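Local coordinates for uncharacterized protein DUF849 with a TIM barrel fold (Burkholderia xenovorans LB400, PDB 3E49) that probably cleaves beta-keto acids such as 3-keto-5-aminohexanoate, using a zinc ion held in its TIM barrel, at residues 115-120 with 172-177; 39-44 with 275-280. All blocks are in the same frame, centred on the assembly; numbering follows the deposited sequence.

Interaction 1: residues 115-120 with 172-177; sequences GSMNFG and ECYDTS
The ring of Tyr174 carries the selenium of Met117, a selenomethionine, over one face, while the ring of Phe119 approaches in an offset edge-to-face pair. Met117 SE lies 3.9 Å from the centroid of the Tyr174 ring and 23° off the ring normal, so this is a Met-aromatic contact over the face, displaced toward the rim near the ring root: Met117 SE comes to 3.6 Å from Tyr174 CG. The bend at chi3 of Met117 (-72°) swings the methyl along the ring, leaving Met117 CE 4.0 Å from Tyr174 CD2. Phe119 engages the other end of the tyrosine. The centroids of the Phe119 and Tyr174 rings are 5.7 Å apart, with the planes at 68°. The leading atom, Phe119 CZ, stands 4.0 Å from Tyr174 CZ. The phenol oxygen in turn sits at the edge of the Phe119 ring, near its plane, with Tyr174 OH 3.8 Å from Phe119 CZ. The two partners thus share the tyrosine along its length, in a contact that is apolar apart from that hydroxyl.

Strands 109-113 and 168-173 are parallel neighbours in the TIM barrel; 115-120 comes after the first, while 172-177 runs from the end of the second into helix 176-187, with Tyr174 in the turn between, at the C-terminal barrel mouth where the zinc is bound. The backbone of Met117 pairs with Phe148, whose ring also meets that of Phe119.

Beside the tyrosine, Asp175 OD1 accepts Thr176 N at 2.7 Å, the donor lying above the carboxylate plane. The same carboxylate reaches the second subunit, where OD1 bonds Thr176 OG1 and OD2 bonds Ser177 N. Three bonds therefore grip it and hold its rotation at a subunit boundary.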
ATOM      1  N   GLY A 115       6.773  22.273  -5.142  1.00 28.35           N
ATOM      2  CA  GLY A 115       7.829  22.202  -4.155  1.00 29.52           C
ATOM      3  C   GLY A 115       9.176  22.297  -4.835  1.00 30.46           C
ATOM      4  O   GLY A 115       9.308  21.852  -5.973  1.00 30.30           O
ATOM      5  N   SER A 116      10.153  22.894  -4.147  1.00 29.73           N
ATOM      6  CA  SER A 116      11.508  23.019  -4.667  1.00 28.57           C
ATOM      7  C   SER A 116      12.102  21.617  -4.719  1.00 27.69           C
ATOM      8  O   SER A 116      11.832  20.780  -3.867  1.00 26.45           O
ATOM      9  CB  SER A 116      12.380  23.930  -3.776  1.00 29.93           C
ATOM     10  OG  SER A 116      11.843  25.239  -3.638  1.00 28.18           O
HETATM   11  N   MSE A 117      12.863  21.338  -5.764  1.00 28.79           N
HETATM   12  CA  MSE A 117      13.429  20.013  -5.952  1.00 25.90           C
HETATM   13  C   MSE A 117      14.607  20.016  -6.914  1.00 26.80           C
HETATM   14  O   MSE A 117      14.750  20.935  -7.705  1.00 26.83           O
HETATM   15  CB  MSE A 117      12.347  19.123  -6.600  1.00 25.24           C
HETATM   16  CG  MSE A 117      11.767  19.747  -7.959  1.00 19.41           C
HETATM   17 SE   MSE A 117      10.414  18.542  -8.610  0.75 23.55          SE
HETATM   18  CE  MSE A 117      11.576  17.001  -9.251  1.00 27.50           C
ATOM     19  N   ASN A 118      15.450  18.985  -6.836  1.00 26.33           N
ATOM     20  CA  ASN A 118      16.430  18.782  -7.871  1.00 28.24           C
ATOM     21  C   ASN A 118      15.718  18.268  -9.153  1.00 29.85           C
ATOM     22  O   ASN A 118      14.675  17.617  -9.094  1.00 30.43           O
ATOM     23  CB  ASN A 118      17.484  17.735  -7.424  1.00 28.43           C
ATOM     24  CG  ASN A 118      18.264  18.163  -6.207  1.00 27.08           C
ATOM     25  OD1 ASN A 118      18.304  19.337  -5.878  1.00 30.68           O
ATOM     26  ND2 ASN A 118      18.950  17.203  -5.554  1.00 28.49           N
ATOM     27  N   PHE A 119      16.279  18.590 -10.304  1.00 29.52           N
ATOM     28  CA  PHE A 119      15.830  18.111 -11.609  1.00 31.16           C
ATOM     29  C   PHE A 119      17.067  17.500 -12.263  1.00 30.69           C
ATOM     30  O   PHE A 119      17.905  18.226 -12.792  1.00 31.66           O
ATOM     31  CB  PHE A 119      15.345  19.256 -12.486  1.00 36.42           C
ATOM     32  CG  PHE A 119      13.890  19.374 -12.587  1.00 38.89           C
ATOM     33  CD1 PHE A 119      13.158  19.962 -11.587  1.00 48.06           C
ATOM     34  CD2 PHE A 119      13.239  18.928 -13.726  1.00 49.42           C
ATOM     35  CE1 PHE A 119      11.788  20.079 -11.709  1.00 50.11           C
ATOM     36  CE2 PHE A 119      11.876  19.025 -13.846  1.00 45.46           C
ATOM     37  CZ  PHE A 119      11.149  19.607 -12.842  1.00 44.89           C
ATOM     38  N   GLY A 120      17.199  16.192 -12.217  1.00 28.00           N
ATOM     39  CA  GLY A 120      18.388  15.547 -12.755  1.00 29.03           C
ATOM     40  C   GLY A 120      18.221  15.217 -14.218  1.00 26.73           C
ATOM     41  O   GLY A 120      17.661  14.178 -14.562  1.00 27.32           O
ATOM     42  N   GLU A 172       1.363  20.412 -10.296  1.00 25.57           N
ATOM     43  CA  GLU A 172       2.306  19.391 -10.699  1.00 25.49           C
ATOM     44  C   GLU A 172       2.961  18.901  -9.447  1.00 22.61           C
ATOM     45  O   GLU A 172       3.735  19.622  -8.825  1.00 23.52           O
ATOM     46  CB  GLU A 172       3.327  19.959 -11.661  1.00 25.31           C
ATOM     47  CG  GLU A 172       2.730  20.317 -12.975  1.00 29.34           C
ATOM     48  CD  GLU A 172       3.739  20.976 -13.908  1.00 32.21           C
ATOM     49  OE1 GLU A 172       4.605  21.762 -13.408  1.00 44.02           O
ATOM     50  OE2 GLU A 172       3.625  20.709 -15.132  1.00 40.05           O
ATOM     51  N   CYS A 173       2.595  17.694  -9.054  1.00 23.01           N
ATOM     52  CA  CYS A 173       3.095  17.100  -7.817  1.00 22.01           C
ATOM     53  C   CYS A 173       4.035  15.942  -8.160  1.00 21.82           C
ATOM     54  O   CYS A 173       3.608  14.903  -8.652  1.00 23.62           O
ATOM     55  CB  CYS A 173       1.931  16.640  -6.956  1.00 22.02           C
ATOM     56  SG  CYS A 173       0.767  18.026  -6.536  1.00 26.19           S
ATOM     57  N   TYR A 174       5.304  16.133  -7.915  1.00 21.57           N
ATOM     58  CA  TYR A 174       6.328  15.131  -8.232  1.00 22.55           C
ATOM     59  C   TYR A 174       6.655  14.137  -7.137  1.00 22.97           C
ATOM     60  O   TYR A 174       7.513  13.252  -7.334  1.00 19.42           O
ATOM     61  CB  TYR A 174       7.630  15.845  -8.603  1.00 23.66           C
ATOM     62  CG  TYR A 174       7.528  16.722  -9.822  1.00 24.97           C
ATOM     63  CD1 TYR A 174       6.903  17.964  -9.766  1.00 26.67           C
ATOM     64  CD2 TYR A 174       8.090  16.322 -11.020  1.00 24.24           C
ATOM     65  CE1 TYR A 174       6.832  18.787 -10.897  1.00 27.57           C
ATOM     66  CE2 TYR A 174       8.039  17.132 -12.142  1.00 32.71           C
ATOM     67  CZ  TYR A 174       7.398  18.364 -12.068  1.00 29.98           C
ATOM     68  OH  TYR A 174       7.369  19.127 -13.199  1.00 32.91           O
ATOM     69  N   ASP A 175       6.023  14.273  -5.983  1.00 22.96           N
ATOM     70  CA  ASP A 175       6.264  13.366  -4.872  1.00 21.27           C
ATOM     71  C   ASP A 175       5.212  13.574  -3.797  1.00 23.35           C
ATOM     72  O   ASP A 175       4.428  14.516  -3.881  1.00 21.91           O
ATOM     73  CB  ASP A 175       7.647  13.565  -4.292  1.00 22.30           C
ATOM     74  CG  ASP A 175       8.188  12.286  -3.626  1.00 26.31           C
ATOM     75  OD1 ASP A 175       7.430  11.287  -3.450  1.00 25.34           O
ATOM     76  OD2 ASP A 175       9.368  12.273  -3.293  1.00 24.05           O
ATOM     77  N   THR A 176       5.226  12.741  -2.755  1.00 23.99           N
ATOM     78  CA  THR A 176       4.234  12.819  -1.679  1.00 23.48           C
ATOM     79  C   THR A 176       4.248  14.188  -1.017  1.00 23.48           C
ATOM     80  O   THR A 176       3.174  14.786  -0.740  1.00 25.16           O
ATOM     81  CB  THR A 176       4.527  11.830  -0.572  1.00 24.25           C
ATOM     82  OG1 THR A 176       5.296  10.700  -1.072  1.00 23.77           O
ATOM     83  CG2 THR A 176       3.203  11.391   0.139  1.00 18.63           C
ATOM     84  N   SER A 177       5.456  14.731  -0.805  1.00 23.19           N
ATOM     85  CA  SER A 177       5.616  16.023  -0.125  1.00 21.65           C
ATOM     86  C   SER A 177       4.836  17.092  -0.842  1.00 23.03           C
ATOM     87  O   SER A 177       4.304  17.990  -0.188  1.00 24.66           O
ATOM     88  CB  SER A 177       7.077  16.431  -0.007  1.00 23.10           C
ATOM     89  OG  SER A 177       7.655  16.561  -1.264  1.00 25.84           O
TER

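Interaction 2: residues 39-44 with 275-280; sequences IGAAEA and AQVRKI
Helices 39-44 and 275-280 run almost parallel, Ala44 meeting Val277 where the backbones come nearest. The short axes approach to 8.7 Å at a signed crossing angle of -19°, and Ala44 CA is 6.0 Å from Val277 CA. Ala44 presents a single methyl here, and Ala44 CB rests 3.6 Å from Val277 CG1.

The valine straddles the turn of helix 39-44 with its two branches. CG1, anti to the backbone N (chi1 174°), pushes in at the end of the segment, where Val277 CG1 is only 3.2 Å from Ala44 O, a tight approach. Val277 CG2 turns to the preceding helical turn and lies 4.3 Å from Ala41 CB.

These helices follow the first and the last strands of the TIM barrel, 10-13 and 253-256, which pair in parallel, so the contact is part of the seam that closes the ring of outer helices. Beneath it, Ala41 touches Cys12, and Val277 packs on Ile10 and Val256.

Toward the exposed side, Arg278 brushes Ala44 with its aliphatic root, Arg278 CG being 4.2 Å from Ala44 CB, while one face of its guanidinium lies over Ala275 CA. The hydrogen bond to Ala44 O is supplied by NH1 of Arg281, one helical turn beyond Val277.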
ATOM      1  N   ILE A  39      -2.980  22.073 -32.280  1.00 29.19           N
ATOM      2  CA  ILE A  39      -4.215  21.818 -32.974  1.00 29.46           C
ATOM      3  C   ILE A  39      -4.381  20.360 -33.347  1.00 27.91           C
ATOM      4  O   ILE A  39      -5.468  19.818 -33.259  1.00 29.62           O
ATOM      5  CB  ILE A  39      -4.329  22.745 -34.229  1.00 31.07           C
ATOM      6  CG1 ILE A  39      -4.304  24.220 -33.758  1.00 31.66           C
ATOM      7  CG2 ILE A  39      -5.555  22.399 -34.980  1.00 29.91           C
ATOM      8  CD1 ILE A  39      -3.917  25.258 -34.855  1.00 32.05           C
ATOM      9  N   GLY A  40      -3.297  19.694 -33.749  1.00 29.58           N
ATOM     10  CA  GLY A  40      -3.353  18.266 -34.047  1.00 27.71           C
ATOM     11  C   GLY A  40      -3.704  17.424 -32.820  1.00 26.88           C
ATOM     12  O   GLY A  40      -4.433  16.465 -32.930  1.00 28.70           O
ATOM     13  N   ALA A  41      -3.198  17.810 -31.660  1.00 27.14           N
ATOM     14  CA  ALA A  41      -3.487  17.123 -30.391  1.00 27.02           C
ATOM     15  C   ALA A  41      -4.947  17.237 -30.053  1.00 27.89           C
ATOM     16  O   ALA A  41      -5.592  16.239 -29.715  1.00 26.28           O
ATOM     17  CB  ALA A  41      -2.602  17.677 -29.247  1.00 27.34           C
ATOM     18  N   ALA A  42      -5.494  18.445 -30.233  1.00 29.67           N
ATOM     19  CA  ALA A  42      -6.896  18.698 -29.993  1.00 30.05           C
ATOM     20  C   ALA A  42      -7.748  17.901 -30.954  1.00 31.01           C
ATOM     21  O   ALA A  42      -8.753  17.311 -30.541  1.00 32.57           O
ATOM     22  CB  ALA A  42      -7.195  20.181 -30.083  1.00 29.79           C
ATOM     23  N   GLU A  43      -7.374  17.852 -32.232  1.00 28.38           N
ATOM     24  CA  GLU A  43      -8.107  17.037 -33.168  1.00 30.18           C
ATOM     25  C   GLU A  43      -8.102  15.568 -32.756  1.00 29.22           C
ATOM     26  O   GLU A  43      -9.058  14.832 -33.025  1.00 28.50           O
ATOM     27  CB  GLU A  43      -7.508  17.146 -34.575  1.00 30.30           C
ATOM     28  CG  GLU A  43      -7.728  18.476 -35.298  1.00 35.25           C
ATOM     29  CD  GLU A  43      -6.977  18.539 -36.651  1.00 35.89           C
ATOM     30  OE1 GLU A  43      -6.240  17.550 -36.985  1.00 34.75           O
ATOM     31  OE2 GLU A  43      -7.125  19.577 -37.359  1.00 42.64           O
ATOM     32  N   ALA A  44      -6.996  15.113 -32.153  1.00 29.08           N
ATOM     33  CA  ALA A  44      -6.897  13.708 -31.702  1.00 27.73           C
ATOM     34  C   ALA A  44      -7.656  13.446 -30.405  1.00 27.87           C
ATOM     35  O   ALA A  44      -7.798  12.285 -30.026  1.00 26.20           O
ATOM     36  CB  ALA A  44      -5.417  13.236 -31.558  1.00 25.93           C
ATOM     37  N   ALA A 275       0.025  11.602 -32.187  1.00 24.65           N
ATOM     38  CA  ALA A 275       0.252  10.174 -32.222  1.00 24.30           C
ATOM     39  C   ALA A 275       0.071   9.607 -30.806  1.00 23.83           C
ATOM     40  O   ALA A 275      -0.545   8.551 -30.629  1.00 23.59           O
ATOM     41  CB  ALA A 275       1.668   9.890 -32.723  1.00 24.14           C
ATOM     42  N   GLN A 276       0.600  10.329 -29.813  1.00 24.37           N
ATOM     43  CA  GLN A 276       0.514   9.923 -28.402  1.00 24.74           C
ATOM     44  C   GLN A 276      -0.894  10.011 -27.847  1.00 25.38           C
ATOM     45  O   GLN A 276      -1.288   9.166 -27.019  1.00 26.17           O
ATOM     46  CB  GLN A 276       1.478  10.748 -27.562  1.00 25.68           C
ATOM     47  CG  GLN A 276       2.935  10.447 -27.846  1.00 26.64           C
ATOM     48  CD  GLN A 276       3.879  11.258 -26.987  1.00 26.89           C
ATOM     49  OE1 GLN A 276       3.461  12.221 -26.362  1.00 25.40           O
ATOM     50  NE2 GLN A 276       5.149  10.839 -26.912  1.00 21.82           N
ATOM     51  N   VAL A 277      -1.670  11.008 -28.306  1.00 23.99           N
ATOM     52  CA  VAL A 277      -3.060  11.122 -27.896  1.00 22.87           C
ATOM     53  C   VAL A 277      -3.787   9.901 -28.444  1.00 23.08           C
ATOM     54  O   VAL A 277      -4.633   9.295 -27.768  1.00 22.73           O
ATOM     55  CB  VAL A 277      -3.721  12.443 -28.395  1.00 21.71           C
ATOM     56  CG1 VAL A 277      -5.212  12.460 -28.081  1.00 19.47           C
ATOM     57  CG2 VAL A 277      -3.039  13.698 -27.794  1.00 20.92           C
ATOM     58  N   ARG A 278      -3.488   9.527 -29.679  1.00 22.37           N
ATOM     59  CA  ARG A 278      -4.139   8.337 -30.272  1.00 24.79           C
ATOM     60  C   ARG A 278      -3.791   7.060 -29.540  1.00 23.97           C
ATOM     61  O   ARG A 278      -4.634   6.187 -29.373  1.00 25.32           O
ATOM     62  CB  ARG A 278      -3.803   8.199 -31.762  1.00 26.22           C
ATOM     63  CG  ARG A 278      -4.477   9.263 -32.624  1.00 23.94           C
ATOM     64  CD  ARG A 278      -4.362   8.987 -34.120  1.00 25.12           C
ATOM     65  NE  ARG A 278      -3.000   9.066 -34.613  1.00 27.31           N
ATOM     66  CZ  ARG A 278      -2.392  10.164 -35.014  1.00 28.02           C
ATOM     67  NH1 ARG A 278      -3.025  11.332 -35.012  1.00 32.34           N
ATOM     68  NH2 ARG A 278      -1.140  10.080 -35.433  1.00 28.24           N
ATOM     69  N   LYS A 279      -2.558   6.947 -29.092  1.00 25.64           N
ATOM     70  CA  LYS A 279      -2.119   5.739 -28.406  1.00 25.63           C
ATOM     71  C   LYS A 279      -2.869   5.566 -27.090  1.00 25.44           C
ATOM     72  O   LYS A 279      -3.410   4.509 -26.833  1.00 25.98           O
ATOM     73  CB  LYS A 279      -0.607   5.751 -28.191  1.00 25.27           C
ATOM     74  CG  LYS A 279       0.044   4.382 -27.991  1.00 31.45           C
ATOM     75  CD  LYS A 279      -0.106   3.558 -29.271  1.00 39.44           C
ATOM     76  CE  LYS A 279       0.531   2.195 -29.187  1.00 40.13           C
ATOM     77  NZ  LYS A 279      -0.068   1.252 -30.223  1.00 40.42           N
ATOM     78  N   ILE A 280      -2.965   6.611 -26.281  1.00 25.40           N
ATOM     79  CA  ILE A 280      -3.685   6.498 -25.008  1.00 22.41           C
ATOM     80  C   ILE A 280      -5.168   6.301 -25.263  1.00 23.87           C
ATOM     81  O   ILE A 280      -5.856   5.642 -24.493  1.00 25.02           O
ATOM     82  CB  ILE A 280      -3.391   7.654 -24.011  1.00 21.46           C
ATOM     83  CG1 ILE A 280      -3.793   7.222 -22.569  1.00 24.13           C
ATOM     84  CG2 ILE A 280      -4.063   9.044 -24.475  1.00 20.13           C
ATOM     85  CD1 ILE A 280      -3.019   5.952 -21.990  1.00 20.01           C
TER

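How the interactions relate
Interactions 1 and 2 lie on opposite sides of the chain's centre, 27 Å apart between centres and about 14 Å between nearest atoms, without touching. Along the sequence, 115-120 and 172-177 fall inside the span that 39-44 and 275-280 bring together: the helix pair joins the two ends of the barrel, and the aromatic cluster arises midway round it. The zinc site of His50, His52 and Glu259 relates to each differently. Tyr174 of interaction 1 has its side chain about 6 Å from the zinc ion, near it but not among its ligands, whereas the side chain of Ala41 in interaction 2 is about 10 Å from that of His50, behind the barrel wall.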